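PDB 3JST: putative pterin-4-alpha-carbinolamine dehydratase from Brucella melitensis, which probably catalyses the dehydration of 4a-hydroxytetrahydrobiopterin to dihydrobiopterin and water. Local coordinates for residues L6-S9 / E10-A14; F36-F39 / S40-F43. All coordinates share one frame; numbering follows the deposited sequence.

Contacts 1 and 2 follow one another along the chain without nesting or crossing, and each is the start of a helix. Near the N terminus, in contact 1, the chain turns at Thr7 into the short helix 8-16, which lies against strand 22-23. The chain then runs through strands 22-23 and 30-35, and at the end of the latter contact 2 turns it into the long helix 39-56. That helix begins beside strands 61-65 and 68-73. Neither contact closes a long loop; both are N-terminal caps, built on Thr7 and Asp38. The centres of contact 1 and contact 2 lie about 31 Å apart, on opposite sides of the centre of the chain.

Contact 1: residues L6-S9 / E10-A14; sequences LTES and EMNEA
Glu10 and Thr7 cap each other in a capping box, the reciprocal arrangement that starts helix 8-16. The backbone N of Glu10 donates to Thr7 OG1 at 3.1 Å, while Thr7 N returns a nearly straight bond to Glu10 OE1 at 2.9 Å. This second donor meets OE1 on its anti side, 32° out of the carboxylate plane. The amide of Glu10 in the first turn, which has no helical carbonyl to donate to, and the amide of the N-cap residue are thus each given a side-chain acceptor. Threonine suits the N-cap because its short hydroxyl, at a chi1 of 64°, can face back over the turn; glutamate three residues on is long enough to reach the N-cap amide, and its negative charge probably interacts favourably with the positive end of the helix dipole. The aliphatic part of Glu10 passes Leu6, whose CD2 lies 4.0 Å from Glu10 CB.

Met11 begins the regular bonding, its N donating to Thr7 O. Its unbranched side chain leaves the helix for the buried side, where it touches Lys23, Glu28 and Val81, and Leu6 CD1 rests against Met11 CA at 3.9 Å. Asn12 N bonds to Glu8 O, and the two side chains, their flat ends turned 63° apart, are bridged by a water that donates to both Glu8 OE2 and Asn12 OD1, each 2.7 Å away. Glu13 N continues the series to Ser9 O. Ala14, small enough to admit a neighbour, receives Leu6 CD1 at 4.3 Å from its CB.

Contact 2: residues F36-F39 / S40-F43; sequences FKDF and STAF
The Phe39 ring has the CB of Phe43 over one face, 4.1 Å above its plane and offset toward the rim, in the first turn of helix 39-56, whose N-cap is Asp38. These two aromatic side chains stand one turn apart and run side by side in the same direction; the contact is made by Phe39 CZ against the Phe43 methylene, so it is not a ring stack. Both CG atoms lie anti to their backbone N (chi1 174° and -180°), which sends the two rings off the helix along similar paths. The third ring, Phe36, comes from the loop before the helix and meets Ala42 obliquely, with Phe36 CD2 3.6 Å from Ala42 CB. Thr41 CG2 touches the same ring near CD1. Alanine suits this place: its small side chain lets the large ring approach the helix backbone, and both residues also touch Val69 of strand 68-73. Phe36 thus packs the incoming loop, the helix and the sheet together, while its ring also meets that of Phe45.

The turn itself is held by the Asp38 cap. Its carboxylate oxygen OD1 accepts from Thr41 N at 2.9 Å, nearly along its C-O axis. A chi1 of 54° folds the short Asp38 carboxylate back over the first turn, and its negative charge probably suits the helix start. Behind the cap the helical bonds begin, Ala42 N to Asp38 O and Phe43 N to Phe39 O. Threonine adds a second grip on the capping oxygen: Thr41 OG1 donates to Asp38 OD1 at 2.6 Å, on the syn side and from the opposite face to Thr41 N.

Contact 1: residues L6-S9 / E10-A14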
ATOM      1  N   LEU A   6       5.036  -6.542 -11.909  1.00 11.42           N
ATOM      2  CA  LEU A   6       4.237  -7.754 -11.995  1.00 11.28           C
ATOM      3  C   LEU A   6       3.305  -7.716 -13.199  1.00 11.25           C
ATOM      4  O   LEU A   6       2.858  -6.647 -13.613  1.00 10.92           O
ATOM      5  CB  LEU A   6       3.390  -7.922 -10.729  1.00 11.17           C
ATOM      6  CG  LEU A   6       4.114  -8.130  -9.396  1.00 11.23           C
ATOM      7  CD1 LEU A   6       3.104  -8.407  -8.289  1.00  9.82           C
ATOM      8  CD2 LEU A   6       5.130  -9.267  -9.496  1.00 11.13           C
ATOM      9  N   THR A   7       3.017  -8.893 -13.754  1.00 11.46           N
ATOM     10  CA  THR A   7       1.925  -9.049 -14.721  1.00 11.67           C
ATOM     11  C   THR A   7       0.592  -8.924 -13.975  1.00 12.17           C
ATOM     12  O   THR A   7       0.562  -8.996 -12.741  1.00 11.86           O
ATOM     13  CB  THR A   7       1.962 -10.430 -15.405  1.00 11.66           C
ATOM     14  OG1 THR A   7       1.751 -11.455 -14.426  1.00 11.15           O
ATOM     15  CG2 THR A   7       3.296 -10.664 -16.103  1.00 11.35           C
ATOM     16  N   GLU A   8      -0.514  -8.757 -14.700  1.00 12.79           N
ATOM     17  CA  GLU A   8      -1.817  -8.655 -14.031  1.00 13.46           C
ATOM     18  C   GLU A   8      -2.137  -9.933 -13.239  1.00 13.17           C
ATOM     19  O   GLU A   8      -2.658  -9.855 -12.124  1.00 13.18           O
ATOM     20  CB  GLU A   8      -2.958  -8.321 -15.004  1.00 14.00           C
ATOM     21  CG  GLU A   8      -4.192  -7.747 -14.273  1.00 16.30           C
ATOM     22  CD  GLU A   8      -5.342  -7.364 -15.193  1.00 19.80           C
ATOM     23  OE1 GLU A   8      -5.160  -7.346 -16.433  1.00 23.32           O
ATOM     24  OE2 GLU A   8      -6.442  -7.075 -14.666  1.00 21.92           O
ATOM     25  N   SER A   9      -1.807 -11.097 -13.799  1.00 13.02           N
ATOM     26  CA  SER A   9      -2.014 -12.372 -13.096  1.00 12.99           C
ATOM     27  C   SER A   9      -1.202 -12.452 -11.800  1.00 12.47           C
ATOM     28  O   SER A   9      -1.740 -12.824 -10.765  1.00 12.29           O
ATOM     29  CB  SER A   9      -1.676 -13.564 -13.993  1.00 13.15           C
ATOM     30  OG  SER A   9      -2.563 -13.623 -15.096  1.00 14.16           O
ATOM     31  N   GLU A  10       0.082 -12.101 -11.867  1.00 12.04           N
ATOM     32  CA  GLU A  10       0.950 -12.070 -10.684  1.00 11.74           C
ATOM     33  C   GLU A  10       0.423 -11.088  -9.636  1.00 11.61           C
ATOM     34  O   GLU A  10       0.449 -11.367  -8.439  1.00 11.15           O
ATOM     35  CB  GLU A  10       2.378 -11.682 -11.071  1.00 11.75           C
ATOM     36  CG  GLU A  10       3.141 -12.783 -11.818  1.00 11.73           C
ATOM     37  CD  GLU A  10       4.448 -12.299 -12.431  1.00 11.43           C
ATOM     38  OE1 GLU A  10       4.625 -11.075 -12.612  1.00 10.52           O
ATOM     39  OE2 GLU A  10       5.302 -13.148 -12.755  1.00 10.67           O
ATOM     40  N   MET A  11      -0.050  -9.938 -10.098  1.00 11.45           N
ATOM     41  CA  MET A  11      -0.640  -8.945  -9.212  1.00 11.74           C
ATOM     42  C   MET A  11      -1.890  -9.521  -8.537  1.00 11.05           C
ATOM     43  O   MET A  11      -2.033  -9.434  -7.326  1.00 10.70           O
ATOM     44  CB  MET A  11      -0.981  -7.686 -10.003  1.00 12.10           C
ATOM     45  CG  MET A  11      -1.391  -6.507  -9.161  1.00 14.13           C
ATOM     46  SD  MET A  11      -2.117  -5.186 -10.141  1.00 18.57           S
ATOM     47  CE  MET A  11      -0.961  -5.075 -11.511  1.00 15.12           C
ATOM     48  N   ASN A  12      -2.777 -10.125  -9.322  1.00 10.85           N
ATOM     49  CA  ASN A  12      -3.982 -10.768  -8.778  1.00 10.75           C
ATOM     50  C   ASN A  12      -3.643 -11.829  -7.744  1.00 10.49           C
ATOM     51  O   ASN A  12      -4.279 -11.908  -6.690  1.00  9.97           O
ATOM     52  CB  ASN A  12      -4.829 -11.389  -9.895  1.00 10.89           C
ATOM     53  CG  ASN A  12      -5.464 -10.346 -10.796  1.00 11.54           C
ATOM     54  OD1 ASN A  12      -5.616  -9.194 -10.411  1.00 13.34           O
ATOM     55  ND2 ASN A  12      -5.830 -10.748 -12.004  1.00 13.19           N
ATOM     56  N   GLU A  13      -2.635 -12.641  -8.045  1.00 10.22           N
ATOM     57  CA  GLU A  13      -2.189 -13.667  -7.117  1.00 10.34           C
ATOM     58  C   GLU A  13      -1.650 -13.047  -5.830  1.00  9.50           C
ATOM     59  O   GLU A  13      -1.989 -13.498  -4.740  1.00  8.81           O
ATOM     60  CB  GLU A  13      -1.123 -14.559  -7.765  1.00 11.05           C
ATOM     61  CG  GLU A  13      -0.730 -15.782  -6.933  1.00 13.90           C
ATOM     62  CD  GLU A  13      -1.897 -16.722  -6.677  1.00 18.21           C
ATOM     63  OE1 GLU A  13      -2.860 -16.734  -7.484  1.00 22.25           O
ATOM     64  OE2 GLU A  13      -1.856 -17.464  -5.671  1.00 21.81           O
ATOM     65  N   ALA A  14      -0.825 -12.009  -5.964  1.00  8.89           N
ATOM     66  CA  ALA A  14      -0.223 -11.346  -4.805  1.00  8.68           C
ATOM     67  C   ALA A  14      -1.277 -10.705  -3.909  1.00  8.44           C
ATOM     68  O   ALA A  14      -1.123 -10.682  -2.694  1.00  8.59           O
ATOM     69  CB  ALA A  14       0.797 -10.297  -5.249  1.00  8.73           C
TER
HETATM   70  O   HOH W   1      -6.849  -7.337 -11.970  1.00 39.12           O

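Contact 2: residues F36-F39 / S40-F43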
ATOM      1  N   PHE A  36     -10.254   3.758  10.603  1.00 11.77           N
ATOM      2  CA  PHE A  36      -9.880   3.631  12.005  1.00 11.47           C
ATOM      3  C   PHE A  36     -10.966   4.232  12.887  1.00 11.40           C
ATOM      4  O   PHE A  36     -11.933   4.801  12.385  1.00 11.33           O
ATOM      5  CB  PHE A  36      -8.533   4.307  12.234  1.00 11.40           C
ATOM      6  CG  PHE A  36      -7.438   3.740  11.383  1.00 11.07           C
ATOM      7  CD1 PHE A  36      -6.809   2.558  11.746  1.00 10.73           C
ATOM      8  CD2 PHE A  36      -7.065   4.361  10.199  1.00 10.78           C
ATOM      9  CE1 PHE A  36      -5.801   2.021  10.959  1.00 11.40           C
ATOM     10  CE2 PHE A  36      -6.059   3.831   9.407  1.00 10.76           C
ATOM     11  CZ  PHE A  36      -5.425   2.656   9.789  1.00 10.82           C
ATOM     12  N   LYS A  37     -10.833   4.089  14.198  1.00 11.42           N
ATOM     13  CA  LYS A  37     -11.866   4.587  15.099  1.00 11.48           C
ATOM     14  C   LYS A  37     -11.827   6.107  15.253  1.00 11.00           C
ATOM     15  O   LYS A  37     -12.852   6.723  15.542  1.00 11.17           O
ATOM     16  CB  LYS A  37     -11.809   3.886  16.465  1.00 12.00           C
ATOM     17  CG  LYS A  37     -10.580   4.174  17.321  1.00 13.64           C
ATOM     18  CD  LYS A  37     -10.816   3.685  18.756  1.00 15.49           C
ATOM     19  CE  LYS A  37      -9.516   3.364  19.480  1.00 16.73           C
ATOM     20  NZ  LYS A  37      -8.792   2.228  18.832  1.00 17.84           N
ATOM     21  N   ASP A  38     -10.656   6.711  15.051  1.00 10.40           N
ATOM     22  CA  ASP A  38     -10.510   8.165  15.156  1.00  9.85           C
ATOM     23  C   ASP A  38      -9.280   8.670  14.399  1.00  9.41           C
ATOM     24  O   ASP A  38      -8.543   7.882  13.800  1.00  9.30           O
ATOM     25  CB  ASP A  38     -10.465   8.598  16.636  1.00 10.01           C
ATOM     26  CG  ASP A  38      -9.397   7.864  17.452  1.00  9.91           C
ATOM     27  OD1 ASP A  38      -8.424   7.315  16.887  1.00  9.21           O
ATOM     28  OD2 ASP A  38      -9.536   7.843  18.687  1.00 11.23           O
ATOM     29  N   PHE A  39      -9.065   9.982  14.416  1.00  8.89           N
ATOM     30  CA  PHE A  39      -7.895  10.565  13.764  1.00  8.74           C
ATOM     31  C   PHE A  39      -6.589  10.105  14.414  1.00  8.56           C
ATOM     32  O   PHE A  39      -5.634   9.772  13.715  1.00  8.40           O
ATOM     33  CB  PHE A  39      -7.970  12.095  13.759  1.00  8.92           C
ATOM     34  CG  PHE A  39      -6.733  12.754  13.227  1.00  8.72           C
ATOM     35  CD1 PHE A  39      -6.461  12.751  11.863  1.00  9.12           C
ATOM     36  CD2 PHE A  39      -5.828  13.364  14.089  1.00  8.60           C
ATOM     37  CE1 PHE A  39      -5.309  13.349  11.366  1.00  8.64           C
ATOM     38  CE2 PHE A  39      -4.680  13.968  13.605  1.00  8.36           C
ATOM     39  CZ  PHE A  39      -4.416  13.957  12.242  1.00  9.03           C
ATOM     40  N   SER A  40      -6.550  10.088  15.744  1.00  8.40           N
ATOM     41  CA  SER A  40      -5.335   9.713  16.476  1.00  8.49           C
ATOM     42  C   SER A  40      -4.798   8.353  16.019  1.00  8.39           C
ATOM     43  O   SER A  40      -3.606   8.208  15.763  1.00  8.10           O
ATOM     44  CB  SER A  40      -5.594   9.719  17.995  1.00  8.63           C
ATOM     45  OG  SER A  40      -4.467   9.244  18.716  1.00  8.98           O
ATOM     46  N   THR A  41      -5.689   7.372  15.903  1.00  8.42           N
ATOM     47  CA  THR A  41      -5.320   6.027  15.472  1.00  8.68           C
ATOM     48  C   THR A  41      -4.858   6.024  14.013  1.00  8.53           C
ATOM     49  O   THR A  41      -3.859   5.386  13.680  1.00  8.19           O
ATOM     50  CB  THR A  41      -6.495   5.036  15.666  1.00  8.62           C
ATOM     51  OG1 THR A  41      -6.968   5.128  17.015  1.00 10.05           O
ATOM     52  CG2 THR A  41      -6.060   3.597  15.395  1.00  9.25           C
ATOM     53  N   ALA A  42      -5.581   6.746  13.155  1.00  8.40           N
ATOM     54  CA  ALA A  42      -5.190   6.911  11.755  1.00  8.55           C
ATOM     55  C   ALA A  42      -3.810   7.554  11.625  1.00  8.69           C
ATOM     56  O   ALA A  42      -3.006   7.146  10.786  1.00  8.57           O
ATOM     57  CB  ALA A  42      -6.225   7.746  11.003  1.00  8.60           C
ATOM     58  N   PHE A  43      -3.543   8.565  12.448  1.00  8.86           N
ATOM     59  CA  PHE A  43      -2.256   9.253  12.408  1.00  9.05           C
ATOM     60  C   PHE A  43      -1.116   8.353  12.891  1.00  8.85           C
ATOM     61  O   PHE A  43      -0.021   8.379  12.327  1.00  8.98           O
ATOM     62  CB  PHE A  43      -2.284  10.542  13.228  1.00  9.24           C
ATOM     63  CG  PHE A  43      -0.975  11.283  13.211  1.00  9.92           C
ATOM     64  CD1 PHE A  43      -0.472  11.783  12.024  1.00 10.23           C
ATOM     65  CD2 PHE A  43      -0.241  11.461  14.380  1.00 11.32           C
ATOM     66  CE1 PHE A  43       0.744  12.455  11.992  1.00 10.36           C
ATOM     67  CE2 PHE A  43       0.968  12.135  14.356  1.00 11.76           C
ATOM     68  CZ  PHE A  43       1.460  12.630  13.153  1.00 11.25           C
TER